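Local coordinates for protein porphyranase B (Zobellia galactanivorans, PDB 3JUU) that hydrolyses the sulfated red-algal polysaccharide porphyran at the beta-1,4 linkages between D-galactose and L-galactose-6-sulfate, as a family 16 glycoside hydrolase, at residues A11-P16 with Y267-S272; Q25-I30 with Y107-C112; D35-K40 with K45-S50; Y204-K209 with I214-D219. One frame throughout, in Å; residues are numbered along the deposited sequence.

Interaction 1 (A11-P16 with Y267-S272); sequences APHFKP and YNWVRS. With SO4 (sulfate ion), chain D.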
# COMPACT_ATOMS: atom_id res chain seq x y z
N ALA A 11 -16.14 -9.74 -9.85
CA ALA A 11 -16.47 -9.47 -8.42
C ALA A 11 -15.14 -9.49 -7.64
O ALA A 11 -14.17 -10.02 -8.18
CB ALA A 11 -17.43 -10.53 -7.87
N PRO A 12 -15.11 -8.96 -6.38
CA PRO A 12 -13.88 -9.10 -5.59
C PRO A 12 -13.52 -10.53 -5.33
O PRO A 12 -14.35 -11.47 -5.47
CB PRO A 12 -14.21 -8.38 -4.26
CG PRO A 12 -15.30 -7.41 -4.61
CD PRO A 12 -16.11 -8.18 -5.62
N HIS A 13 -12.26 -10.76 -4.96
CA HIS A 13 -11.83 -12.12 -4.64
C HIS A 13 -12.29 -12.51 -3.25
O HIS A 13 -11.74 -12.02 -2.23
CB HIS A 13 -10.31 -12.23 -4.76
CG HIS A 13 -9.85 -12.61 -6.13
ND1 HIS A 13 -9.08 -13.73 -6.38
CD2 HIS A 13 -10.08 -12.03 -7.34
CE1 HIS A 13 -8.83 -13.80 -7.68
NE2 HIS A 13 -9.43 -12.78 -8.28
N PHE A 14 -13.31 -13.39 -3.17
CA PHE A 14 -13.72 -13.89 -1.87
C PHE A 14 -13.84 -15.37 -2.03
O PHE A 14 -14.45 -15.82 -3.03
CB PHE A 14 -15.10 -13.33 -1.42
CG PHE A 14 -15.13 -11.87 -1.18
CD1 PHE A 14 -14.31 -11.31 -0.18
CD2 PHE A 14 -16.00 -11.03 -1.90
CE1 PHE A 14 -14.38 -9.95 0.09
CE2 PHE A 14 -16.10 -9.66 -1.63
CZ PHE A 14 -15.25 -9.10 -0.67
N LYS A 15 -13.32 -16.15 -1.07
CA LYS A 15 -13.51 -17.61 -1.06
C LYS A 15 -15.00 -17.89 -0.73
O LYS A 15 -15.75 -16.98 -0.36
CB LYS A 15 -12.65 -18.26 0.06
CG LYS A 15 -11.12 -18.19 -0.16
CD LYS A 15 -10.75 -19.16 -1.26
CE LYS A 15 -9.26 -19.52 -1.26
NZ LYS A 15 -8.41 -18.46 -1.94
N PRO A 16 -15.42 -19.15 -0.89
CA PRO A 16 -16.84 -19.42 -0.64
C PRO A 16 -17.17 -19.17 0.83
O PRO A 16 -16.40 -19.56 1.73
CB PRO A 16 -16.98 -20.93 -0.97
CG PRO A 16 -15.84 -21.24 -2.03
CD PRO A 16 -14.69 -20.31 -1.46
N TYR A 267 2.44 -6.24 -8.88
CA TYR A 267 0.99 -6.21 -8.62
C TYR A 267 0.34 -6.69 -9.90
O TYR A 267 0.48 -6.01 -10.93
CB TYR A 267 0.53 -4.80 -8.32
CG TYR A 267 1.29 -4.13 -7.17
CD1 TYR A 267 0.69 -4.02 -5.89
CD2 TYR A 267 2.57 -3.59 -7.35
CE1 TYR A 267 1.39 -3.37 -4.82
CE2 TYR A 267 3.27 -2.98 -6.30
CZ TYR A 267 2.68 -2.88 -5.05
OH TYR A 267 3.33 -2.26 -4.01
N ASN A 268 -0.31 -7.86 -9.87
CA ASN A 268 -1.07 -8.32 -11.06
C ASN A 268 -2.29 -7.45 -11.37
O ASN A 268 -2.66 -7.27 -12.53
CB ASN A 268 -1.45 -9.81 -10.98
CG ASN A 268 -0.26 -10.71 -11.08
OD1 ASN A 268 0.79 -10.34 -11.64
ND2 ASN A 268 -0.40 -11.93 -10.55
N TRP A 269 -2.88 -6.83 -10.34
CA TRP A 269 -4.00 -5.99 -10.58
C TRP A 269 -4.32 -5.25 -9.30
O TRP A 269 -3.87 -5.70 -8.22
CB TRP A 269 -5.21 -6.82 -11.06
CG TRP A 269 -5.49 -8.11 -10.35
CD1 TRP A 269 -5.24 -9.39 -10.83
CD2 TRP A 269 -6.21 -8.31 -9.08
NE1 TRP A 269 -5.73 -10.33 -9.94
CE2 TRP A 269 -6.29 -9.70 -8.86
CE3 TRP A 269 -6.73 -7.42 -8.10
CZ2 TRP A 269 -6.89 -10.26 -7.67
CZ3 TRP A 269 -7.33 -7.98 -6.93
CH2 TRP A 269 -7.41 -9.37 -6.74
N VAL A 270 -5.06 -4.15 -9.45
CA VAL A 270 -5.68 -3.43 -8.31
C VAL A 270 -7.13 -3.22 -8.69
O VAL A 270 -7.43 -2.73 -9.80
CB VAL A 270 -5.04 -2.06 -8.08
CG1 VAL A 270 -5.85 -1.24 -7.02
CG2 VAL A 270 -3.64 -2.22 -7.55
N ARG A 271 -8.05 -3.60 -7.79
CA ARG A 271 -9.48 -3.48 -8.13
C ARG A 271 -10.14 -2.85 -6.95
O ARG A 271 -9.97 -3.33 -5.82
CB ARG A 271 -10.07 -4.93 -8.39
CG ARG A 271 -9.36 -5.59 -9.59
CD ARG A 271 -9.84 -7.03 -9.81
NE ARG A 271 -9.18 -7.66 -10.96
CZ ARG A 271 -9.11 -8.97 -11.13
NH1 ARG A 271 -9.58 -9.78 -10.16
NH2 ARG A 271 -8.46 -9.50 -12.17
N SER A 272 -10.92 -1.82 -7.23
CA SER A 272 -11.60 -1.03 -6.22
C SER A 272 -13.10 -1.08 -6.53
O SER A 272 -13.49 -1.08 -7.71
CB SER A 272 -11.08 0.38 -6.35
OG SER A 272 -9.68 0.43 -6.09
S SO4 D . -7.89 -12.95 -11.56
O1 SO4 D . -8.43 -14.24 -11.97
O2 SO4 D . -7.71 -12.10 -12.75
O3 SO4 D . -8.84 -12.35 -10.63
O4 SO4 D . -6.58 -13.19 -10.90
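One face of the His13 imidazole is met near its rim by Trp269 CZ2, 3.6 Å from His13 NE2. The two planes are tilted by 37°, so the pair is oblique and not a regular stack. The contact brings the N-terminal arm up to strand 264-276 of the GH16 beta-sandwich, or jelly roll, away from the substrate-binding residues. On the strand, the guanidinium of Arg271 sits flat on the indole, with NH1 over the ring centre. The extended chain of Arg271 from CG to NE carries it there, and NE makes a salt bridge with Glu36. No hydrogen bond joins the two segments directly. A sulfate ion, probably picked up during crystallisation, is held by Arg271 and Trp269, and one conformer of His13 also approaches it. The distance from His13 NE2 to sulfate O3, 2.5 Å, is doubtful, because it is too short for an ordinary hydrogen bond and the side chain has two conformers. Arg271 NH1 donates to the same O3 over 2.7 Å, and Arg271 NH2 donates to O2, which lies in the guanidinium plane. Trp269 NE1 reaches sulfate O4 from the indole edge at 3.1 Å.

Interaction 2 (Q25-I30 with Y107-C112); sequences QEWKLI and YGYYEC
The Tyr109 ring turns an edge toward the face of the Trp27 indole, while Glu111 CD lies in the Tyr109 ring plane at another part of its edge. The pair is edge-to-face, with the Tyr109 ring centroid 5.7 Å from that of the six-membered ring of Trp27 and the planes at 58°. It lies on the outer side of a sheet of the GH16 beta-sandwich. There strands 26-29 and 108-115 flank strand 264-276, so their side chains meet without any backbone hydrogen bond between them. The Tyr109 methylene makes the closest touch, Tyr109 CB to Trp27 CZ3 at 3.5 Å. Tyr109 CG stands opposite the backbone N (chi1 -173°), which turns the phenol away from Trp27 while CB stays against the indole. Trp27 NE1 is bonded to Asp19, and Trp207 meets the indole in a second edge-to-face pair. Phe14 and Phe217 extend the aromatic cluster around Tyr109. A smaller contact forms between Ile30 CD1 and Tyr110 OH, 4.3 Å apart. The same hydroxyl donates to the Tyr107 carbonyl over 2.8 Å, within its own segment. Tyr110 OH stands above that carbonyl plane, 46° out of it.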
# COMPACT_ATOMS: atom_id res chain seq x y z
N GLN A 25 -27.48 -6.83 -2.51
CA GLN A 25 -26.41 -5.86 -2.85
C GLN A 25 -25.53 -6.45 -3.89
O GLN A 25 -25.47 -7.68 -4.07
CB GLN A 25 -25.59 -5.49 -1.63
CG GLN A 25 -26.38 -4.97 -0.45
CD GLN A 25 -25.55 -4.67 0.78
OE1 GLN A 25 -24.85 -5.53 1.30
NE2 GLN A 25 -25.62 -3.43 1.23
N GLU A 26 -24.81 -5.58 -4.60
CA GLU A 26 -23.81 -6.08 -5.52
C GLU A 26 -22.55 -5.21 -5.48
O GLU A 26 -22.60 -4.09 -5.05
CB GLU A 26 -24.36 -6.14 -6.95
CG GLU A 26 -24.90 -4.88 -7.51
CD GLU A 26 -25.55 -5.14 -8.87
OE1 GLU A 26 -24.88 -5.78 -9.75
OE2 GLU A 26 -26.73 -4.75 -9.06
N TRP A 27 -21.43 -5.78 -5.90
CA TRP A 27 -20.16 -5.03 -5.93
C TRP A 27 -20.00 -4.44 -7.32
O TRP A 27 -20.13 -5.18 -8.29
CB TRP A 27 -19.01 -6.00 -5.70
CG TRP A 27 -18.97 -6.58 -4.34
CD1 TRP A 27 -19.27 -7.85 -4.01
CD2 TRP A 27 -18.58 -5.93 -3.13
NE1 TRP A 27 -19.06 -8.06 -2.66
CE2 TRP A 27 -18.70 -6.89 -2.08
CE3 TRP A 27 -18.19 -4.63 -2.82
CZ2 TRP A 27 -18.42 -6.60 -0.76
CZ3 TRP A 27 -17.97 -4.30 -1.51
CH2 TRP A 27 -18.05 -5.30 -0.46
N LYS A 28 -19.69 -3.15 -7.41
CA LYS A 28 -19.51 -2.45 -8.68
C LYS A 28 -18.08 -1.88 -8.79
O LYS A 28 -17.67 -1.07 -7.92
CB LYS A 28 -20.56 -1.31 -8.76
CG LYS A 28 -20.46 -0.43 -10.05
CD LYS A 28 -21.55 0.68 -10.08
CE LYS A 28 -21.26 1.79 -11.09
NZ LYS A 28 -21.81 3.07 -10.50
N LEU A 29 -17.39 -2.26 -9.85
CA LEU A 29 -16.01 -1.75 -10.10
C LEU A 29 -15.95 -0.28 -10.18
O LEU A 29 -16.78 0.37 -10.89
CB LEU A 29 -15.40 -2.40 -11.35
CG LEU A 29 -13.85 -2.22 -11.38
CD1 LEU A 29 -13.24 -3.22 -10.40
CD2 LEU A 29 -13.36 -2.57 -12.82
N ILE A 30 -15.03 0.32 -9.41
CA ILE A 30 -14.76 1.75 -9.52
C ILE A 30 -13.63 1.85 -10.60
O ILE A 30 -12.44 1.59 -10.32
CB ILE A 30 -14.30 2.37 -8.21
CG1 ILE A 30 -15.38 2.17 -7.12
CG2 ILE A 30 -13.89 3.88 -8.38
CD1 ILE A 30 -14.75 2.40 -5.74
N TYR A 107 -15.15 5.02 1.40
CA TYR A 107 -15.70 3.66 1.59
C TYR A 107 -15.51 2.78 0.38
O TYR A 107 -15.18 3.27 -0.71
CB TYR A 107 -17.20 3.64 2.06
CG TYR A 107 -17.45 4.65 3.14
CD1 TYR A 107 -16.70 4.66 4.31
CD2 TYR A 107 -18.36 5.69 2.92
CE1 TYR A 107 -16.89 5.67 5.29
CE2 TYR A 107 -18.56 6.68 3.90
CZ TYR A 107 -17.83 6.62 5.08
OH TYR A 107 -17.99 7.61 6.03
N GLY A 108 -15.71 1.49 0.56
CA GLY A 108 -15.68 0.55 -0.52
C GLY A 108 -14.74 -0.63 -0.24
O GLY A 108 -14.28 -0.79 0.89
N TYR A 109 -14.51 -1.49 -1.24
CA TYR A 109 -13.67 -2.66 -1.06
C TYR A 109 -12.44 -2.47 -1.99
O TYR A 109 -12.61 -2.20 -3.20
CB TYR A 109 -14.46 -3.98 -1.42
CG TYR A 109 -13.61 -5.20 -1.06
CD1 TYR A 109 -13.55 -5.63 0.30
CD2 TYR A 109 -12.79 -5.89 -2.02
CE1 TYR A 109 -12.73 -6.66 0.67
CE2 TYR A 109 -11.98 -6.96 -1.62
CZ TYR A 109 -11.93 -7.32 -0.25
OH TYR A 109 -11.16 -8.41 0.13
N TYR A 110 -11.23 -2.68 -1.47
CA TYR A 110 -10.02 -2.36 -2.26
C TYR A 110 -9.13 -3.50 -2.12
O TYR A 110 -8.77 -3.89 -0.98
CB TYR A 110 -9.33 -1.11 -1.65
CG TYR A 110 -10.23 0.08 -1.72
CD1 TYR A 110 -10.13 0.96 -2.83
CD2 TYR A 110 -11.19 0.35 -0.73
CE1 TYR A 110 -10.99 2.06 -2.94
CE2 TYR A 110 -12.02 1.41 -0.85
CZ TYR A 110 -11.93 2.27 -1.96
OH TYR A 110 -12.76 3.37 -2.06
N GLU A 111 -8.69 -4.06 -3.27
CA GLU A 111 -7.88 -5.26 -3.20
C GLU A 111 -6.78 -5.23 -4.26
O GLU A 111 -6.96 -4.61 -5.30
CB GLU A 111 -8.75 -6.51 -3.41
CG GLU A 111 -9.76 -6.34 -4.59
CD GLU A 111 -10.42 -7.62 -5.05
OE1 GLU A 111 -10.25 -8.66 -4.36
OE2 GLU A 111 -11.03 -7.57 -6.17
N CYS A 112 -5.65 -5.91 -4.02
CA CYS A 112 -4.66 -6.10 -5.07
C CYS A 112 -4.09 -7.51 -4.95
O CYS A 112 -4.23 -8.19 -3.92
CB CYS A 112 -3.54 -5.02 -4.93
SG CYS A 112 -2.31 -5.44 -3.61

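Interaction 3 (D35-K40 with K45-S50); sequences DEFEGK and KKWQIS. With SO4 (sulfate ion), chain E.
Asp35 CB lies in the plane of the Trp47 indole at its edge, 3.6 Å from Trp47 NE1. The same CB also sits over one face of the Phe37 ring, toward the rim. Beyond it, CG divides the carboxylate between two tasks. OD1 turns back on its own segment and accepts from the backbone N of Phe37 over 2.8 Å. This closes an Asx turn and limits rotation of the carboxylate. OD2 points across the contact. It takes the N-H of Trp47 NE1 at 2.8 Å through its anti lone pair, with an angle of 155° at the hydrogen. The carboxylate and indole planes differ by only 17°, so the two flat groups are nearly coplanar, and OD2 lies in the indole plane. In the GH16 beta-sandwich, this ties the loop after strand 26-29 to strand 47-48. Asp35 also bonds through its backbone to Val270 on strand 264-276, and Trp47 packs on Leu238 and Met240 of strand 237-242. Phe37 adds an apolar contact, its CE1 4.1 Å from Trp47 CE2, and the two rings are oblique. Lys46 covers part of one indole face with its CG. Its CD passes 3.8 Å from Asp35 OD2, and the bend at chi3 (-84°) then sets the course of CE and NZ. The amine stops short of a salt bridge and bonds mainly to the carbonyl of Ser34. A water bridges the remaining distance, donating to Asp35 OD2 and accepting from Lys46 NZ at 3.0 Å.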
# COMPACT_ATOMS: atom_id res chain seq x y z
N ASP A 35 -7.20 -1.18 -12.15
CA ASP A 35 -6.31 -1.37 -13.32
C ASP A 35 -5.80 -2.79 -13.32
O ASP A 35 -5.37 -3.33 -12.27
CB ASP A 35 -5.13 -0.38 -13.27
CG ASP A 35 -4.60 0.01 -14.69
OD1 ASP A 35 -4.68 -0.86 -15.57
OD2 ASP A 35 -4.08 1.14 -14.84
N GLU A 36 -5.89 -3.44 -14.50
CA GLU A 36 -5.32 -4.78 -14.70
C GLU A 36 -3.87 -4.64 -15.19
O GLU A 36 -3.15 -5.63 -15.19
CB GLU A 36 -6.15 -5.55 -15.77
CG GLU A 36 -7.57 -5.84 -15.34
CD GLU A 36 -7.62 -6.69 -14.07
OE1 GLU A 36 -6.96 -7.75 -14.02
OE2 GLU A 36 -8.33 -6.31 -13.12
N PHE A 37 -3.47 -3.42 -15.54
CA PHE A 37 -2.04 -3.15 -15.92
C PHE A 37 -1.61 -3.90 -17.18
O PHE A 37 -0.46 -4.38 -17.27
CB PHE A 37 -1.05 -3.46 -14.78
CG PHE A 37 -1.35 -2.67 -13.56
CD1 PHE A 37 -1.25 -1.28 -13.58
CD2 PHE A 37 -1.73 -3.32 -12.37
CE1 PHE A 37 -1.55 -0.52 -12.44
CE2 PHE A 37 -2.03 -2.53 -11.23
CZ PHE A 37 -1.92 -1.15 -11.27
N GLU A 38 -2.54 -3.93 -18.15
CA GLU A 38 -2.27 -4.54 -19.47
C GLU A 38 -1.55 -3.48 -20.27
O GLU A 38 -1.69 -2.29 -19.98
CB GLU A 38 -3.61 -4.95 -20.14
CG GLU A 38 -4.20 -6.24 -19.59
CD GLU A 38 -3.33 -7.47 -19.82
OE1 GLU A 38 -3.63 -8.50 -19.19
OE2 GLU A 38 -2.36 -7.47 -20.60
N GLY A 39 -0.79 -3.87 -21.27
CA GLY A 39 -0.14 -2.84 -22.09
C GLY A 39 1.33 -2.66 -21.74
O GLY A 39 1.94 -3.50 -21.01
N LYS A 40 1.91 -1.60 -22.29
CA LYS A 40 3.36 -1.39 -22.17
C LYS A 40 3.73 -0.27 -21.25
O LYS A 40 4.88 -0.21 -20.81
CB LYS A 40 3.96 -1.14 -23.58
CG LYS A 40 3.70 -2.33 -24.57
CD LYS A 40 4.07 -2.06 -26.05
CE LYS A 40 3.16 -1.02 -26.76
NZ LYS A 40 1.68 -1.39 -26.81
N LYS A 45 -2.87 9.01 -16.65
CA LYS A 45 -4.07 9.80 -16.33
C LYS A 45 -4.75 9.17 -15.08
O LYS A 45 -5.51 9.82 -14.43
CB LYS A 45 -5.10 9.80 -17.48
CG LYS A 45 -4.60 10.50 -18.82
CD LYS A 45 -4.83 12.03 -18.86
CE LYS A 45 -3.89 12.92 -17.95
NZ LYS A 45 -2.75 13.66 -18.61
N LYS A 46 -4.47 7.90 -14.80
CA LYS A 46 -5.11 7.21 -13.65
C LYS A 46 -4.18 7.25 -12.45
O LYS A 46 -4.62 7.38 -11.27
CB LYS A 46 -5.39 5.79 -14.03
CG LYS A 46 -6.24 5.00 -13.00
CD LYS A 46 -6.67 3.62 -13.62
CE LYS A 46 -7.92 3.76 -14.48
NZ LYS A 46 -8.22 2.46 -15.11
N TRP A 47 -2.88 7.13 -12.72
CA TRP A 47 -1.87 6.95 -11.69
C TRP A 47 -0.83 8.04 -11.75
O TRP A 47 -0.45 8.47 -12.88
CB TRP A 47 -1.18 5.60 -11.85
CG TRP A 47 -2.13 4.44 -11.87
CD1 TRP A 47 -2.47 3.67 -12.97
CD2 TRP A 47 -2.87 3.89 -10.74
NE1 TRP A 47 -3.38 2.67 -12.59
CE2 TRP A 47 -3.65 2.79 -11.24
CE3 TRP A 47 -2.96 4.24 -9.38
CZ2 TRP A 47 -4.53 1.99 -10.39
CZ3 TRP A 47 -3.82 3.45 -8.52
CH2 TRP A 47 -4.61 2.34 -9.04
N GLN A 48 -0.33 8.43 -10.57
CA GLN A 48 0.75 9.45 -10.44
C GLN A 48 1.97 8.69 -10.03
O GLN A 48 1.99 8.01 -8.99
CB GLN A 48 0.43 10.57 -9.42
CG GLN A 48 1.50 11.64 -9.29
CD GLN A 48 1.01 12.76 -8.47
OE1 GLN A 48 0.34 12.55 -7.42
NE2 GLN A 48 1.34 13.98 -8.89
N ILE A 49 3.04 8.81 -10.83
CA ILE A 49 4.31 8.15 -10.46
C ILE A 49 5.48 9.16 -10.31
O ILE A 49 6.59 8.73 -9.97
CB ILE A 49 4.67 7.09 -11.49
CG1 ILE A 49 5.01 7.70 -12.90
CG2 ILE A 49 3.49 6.00 -11.57
CD1 ILE A 49 5.58 6.63 -13.93
N SER A 50 5.22 10.45 -10.59
CA SER A 50 6.23 11.53 -10.42
C SER A 50 5.42 12.76 -10.17
O SER A 50 4.22 12.80 -10.55
CB SER A 50 7.09 11.71 -11.74
OG SER A 50 6.25 12.07 -12.79
S SO4 E . 0.04 0.73 -23.99
O1 SO4 E . 0.08 -0.65 -24.55
O2 SO4 E . 0.64 1.66 -24.94
O3 SO4 E . -1.33 1.13 -23.65
O4 SO4 E . 0.86 0.83 -22.78
O HOH W 1 -5.80 2.25 -16.87

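Interaction 4 (Y204-K209 with I214-D219); sequences YGVWWK and IIFFLD
Strands 204-209 and 214-218 run antiparallel, their axes at 160°, and four backbone hydrogen bonds join the Gly205-Phe217 and Trp207-Ile215 pairs. The bond from Trp207 N to Ile215 O is 2.7 Å long, and that from Phe217 N to Gly205 O is 2.8 Å. Tyr204, Val206, Trp208, Ile214, Phe216 and Leu218 share one face. With Val206 CG1 at chi1 63°, CG2 is the branch anti to the backbone N, and it touches both Ile214 CG2 and Phe216 CE1. The two methyl carbons, Val206 CG2 and Ile214 CG2, are only 3.4 Å apart, a tight contact. These strands form a beta hairpin of the GH16 jelly roll. This face packs on strands 141-150 and 166-174, and Tyr204 is about 9 Å, side chain to side chain, from Glu148, the probable proton donor. Along the same face, Ile214 CD1 reaches Trp208 CD1 at 3.5 Å, and Leu218 CD1 lies beside Tyr204 CE1 at 3.8 Å. On the other face, Lys209 CB covers the centre of the Trp207 ring. Ile215 CD1 lies alongside both, 3.9 Å from Trp207 CE3 and from Lys209 CB.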
# COMPACT_ATOMS: atom_id res chain seq x y z
N TYR A 204 -4.47 -9.06 -1.18
CA TYR A 204 -4.63 -8.29 0.06
C TYR A 204 -5.83 -7.38 -0.16
O TYR A 204 -5.86 -6.59 -1.13
CB TYR A 204 -3.36 -7.41 0.25
CG TYR A 204 -2.10 -8.23 0.41
CD1 TYR A 204 -1.86 -8.93 1.63
CD2 TYR A 204 -1.14 -8.36 -0.64
CE1 TYR A 204 -0.72 -9.73 1.80
CE2 TYR A 204 0.00 -9.17 -0.46
CZ TYR A 204 0.21 -9.85 0.75
OH TYR A 204 1.38 -10.57 0.98
N GLY A 205 -6.79 -7.41 0.78
CA GLY A 205 -8.04 -6.66 0.59
C GLY A 205 -8.47 -5.97 1.88
O GLY A 205 -8.14 -6.42 2.98
N VAL A 206 -9.20 -4.89 1.74
CA VAL A 206 -9.84 -4.25 2.89
C VAL A 206 -11.26 -3.87 2.49
O VAL A 206 -11.51 -3.24 1.44
CB VAL A 206 -9.06 -3.02 3.39
CG1 VAL A 206 -9.00 -1.89 2.29
CG2 VAL A 206 -9.68 -2.51 4.72
N TRP A 207 -12.21 -4.21 3.38
CA TRP A 207 -13.57 -3.56 3.30
C TRP A 207 -13.62 -2.36 4.16
O TRP A 207 -13.64 -2.47 5.41
CB TRP A 207 -14.67 -4.56 3.67
CG TRP A 207 -16.05 -4.05 3.38
CD1 TRP A 207 -16.40 -3.00 2.57
CD2 TRP A 207 -17.27 -4.54 3.96
NE1 TRP A 207 -17.80 -2.85 2.59
CE2 TRP A 207 -18.33 -3.79 3.43
CE3 TRP A 207 -17.56 -5.57 4.87
CZ2 TRP A 207 -19.69 -4.00 3.81
CZ3 TRP A 207 -18.95 -5.80 5.24
CH2 TRP A 207 -19.96 -5.00 4.73
N TRP A 208 -13.47 -1.18 3.54
CA TRP A 208 -13.61 0.06 4.25
C TRP A 208 -15.14 0.28 4.31
O TRP A 208 -15.71 0.98 3.46
CB TRP A 208 -12.89 1.17 3.46
CG TRP A 208 -13.03 2.54 3.99
CD1 TRP A 208 -13.46 2.93 5.23
CD2 TRP A 208 -12.59 3.74 3.32
NE1 TRP A 208 -13.41 4.31 5.34
CE2 TRP A 208 -12.86 4.83 4.19
CE3 TRP A 208 -11.98 3.98 2.06
CZ2 TRP A 208 -12.59 6.19 3.85
CZ3 TRP A 208 -11.74 5.35 1.69
CH2 TRP A 208 -12.04 6.43 2.60
N LYS A 209 -15.78 -0.33 5.31
CA LYS A 209 -17.23 -0.50 5.37
C LYS A 209 -17.89 0.79 5.79
O LYS A 209 -18.93 1.16 5.23
CB LYS A 209 -17.55 -1.66 6.34
CG LYS A 209 -19.06 -1.83 6.62
CD LYS A 209 -19.14 -2.93 7.67
CE LYS A 209 -20.61 -3.32 7.92
NZ LYS A 209 -21.39 -2.18 8.40
N ILE A 214 -13.40 -1.38 9.71
CA ILE A 214 -12.46 -1.65 8.62
C ILE A 214 -12.24 -3.15 8.74
O ILE A 214 -11.88 -3.60 9.80
CB ILE A 214 -11.13 -0.89 8.89
CG1 ILE A 214 -11.35 0.66 9.07
CG2 ILE A 214 -10.05 -1.27 7.83
CD1 ILE A 214 -11.77 1.40 7.86
N ILE A 215 -12.40 -3.90 7.65
CA ILE A 215 -12.31 -5.35 7.71
C ILE A 215 -11.29 -5.84 6.71
O ILE A 215 -11.41 -5.55 5.55
CB ILE A 215 -13.70 -6.01 7.41
CG1 ILE A 215 -14.68 -5.59 8.50
CG2 ILE A 215 -13.57 -7.53 7.44
CD1 ILE A 215 -15.58 -4.54 8.11
N PHE A 216 -10.29 -6.55 7.20
CA PHE A 216 -9.15 -6.94 6.30
C PHE A 216 -9.33 -8.37 5.81
O PHE A 216 -9.77 -9.24 6.58
CB PHE A 216 -7.81 -6.84 7.08
CG PHE A 216 -7.43 -5.40 7.37
CD1 PHE A 216 -6.95 -4.58 6.34
CD2 PHE A 216 -7.55 -4.90 8.67
CE1 PHE A 216 -6.69 -3.23 6.58
CE2 PHE A 216 -7.20 -3.56 8.96
CZ PHE A 216 -6.74 -2.75 7.90
N PHE A 217 -8.94 -8.63 4.55
CA PHE A 217 -9.04 -9.99 3.95
C PHE A 217 -7.71 -10.36 3.37
O PHE A 217 -6.96 -9.51 2.79
CB PHE A 217 -10.00 -9.92 2.74
CG PHE A 217 -11.44 -9.87 3.16
CD1 PHE A 217 -12.20 -11.01 3.09
CD2 PHE A 217 -11.99 -8.64 3.70
CE1 PHE A 217 -13.54 -11.01 3.52
CE2 PHE A 217 -13.36 -8.62 4.08
CZ PHE A 217 -14.08 -9.83 4.01
N LEU A 218 -7.43 -11.64 3.44
CA LEU A 218 -6.20 -12.26 2.85
C LEU A 218 -6.59 -13.46 2.04
O LEU A 218 -7.28 -14.36 2.56
CB LEU A 218 -5.18 -12.67 3.96
CG LEU A 218 -3.95 -13.43 3.49
CD1 LEU A 218 -3.14 -12.54 2.41
CD2 LEU A 218 -3.09 -13.94 4.70
N ASP A 219 -6.25 -13.44 0.73
CA ASP A 219 -6.52 -14.58 -0.20
C ASP A 219 -8.01 -14.95 -0.12
O ASP A 219 -8.35 -16.13 -0.03
CB ASP A 219 -5.62 -15.75 0.15
CG ASP A 219 -4.15 -15.37 -0.00
OD1 ASP A 219 -3.91 -14.59 -0.96
OD2 ASP A 219 -3.33 -15.88 0.79

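Overall arrangement
Interactions 1, 2 and 4 lie close together, with centres 9 to 11 Å apart. Neighbouring strands 26-29, 264-276, 108-115, 202-210 and 213-218 connect them in that order. Backbone hydrogen bonds probably link Ser272 with Ile30, Arg271 with Glu111 and Gly108 with Trp208. The N-terminal arm of interaction 1 crosses this surface and reaches interaction 4, where Phe14 packs on Phe217. Interaction 3 lies apart, about 23 Å from interaction 4 between centres, but Glu36 and Asp35 join it to strand 264-276. Along the chain, 11-16 and 267-272 enclose the other three contacts. Residues from near both chain ends thus meet on one side of the beta-sandwich.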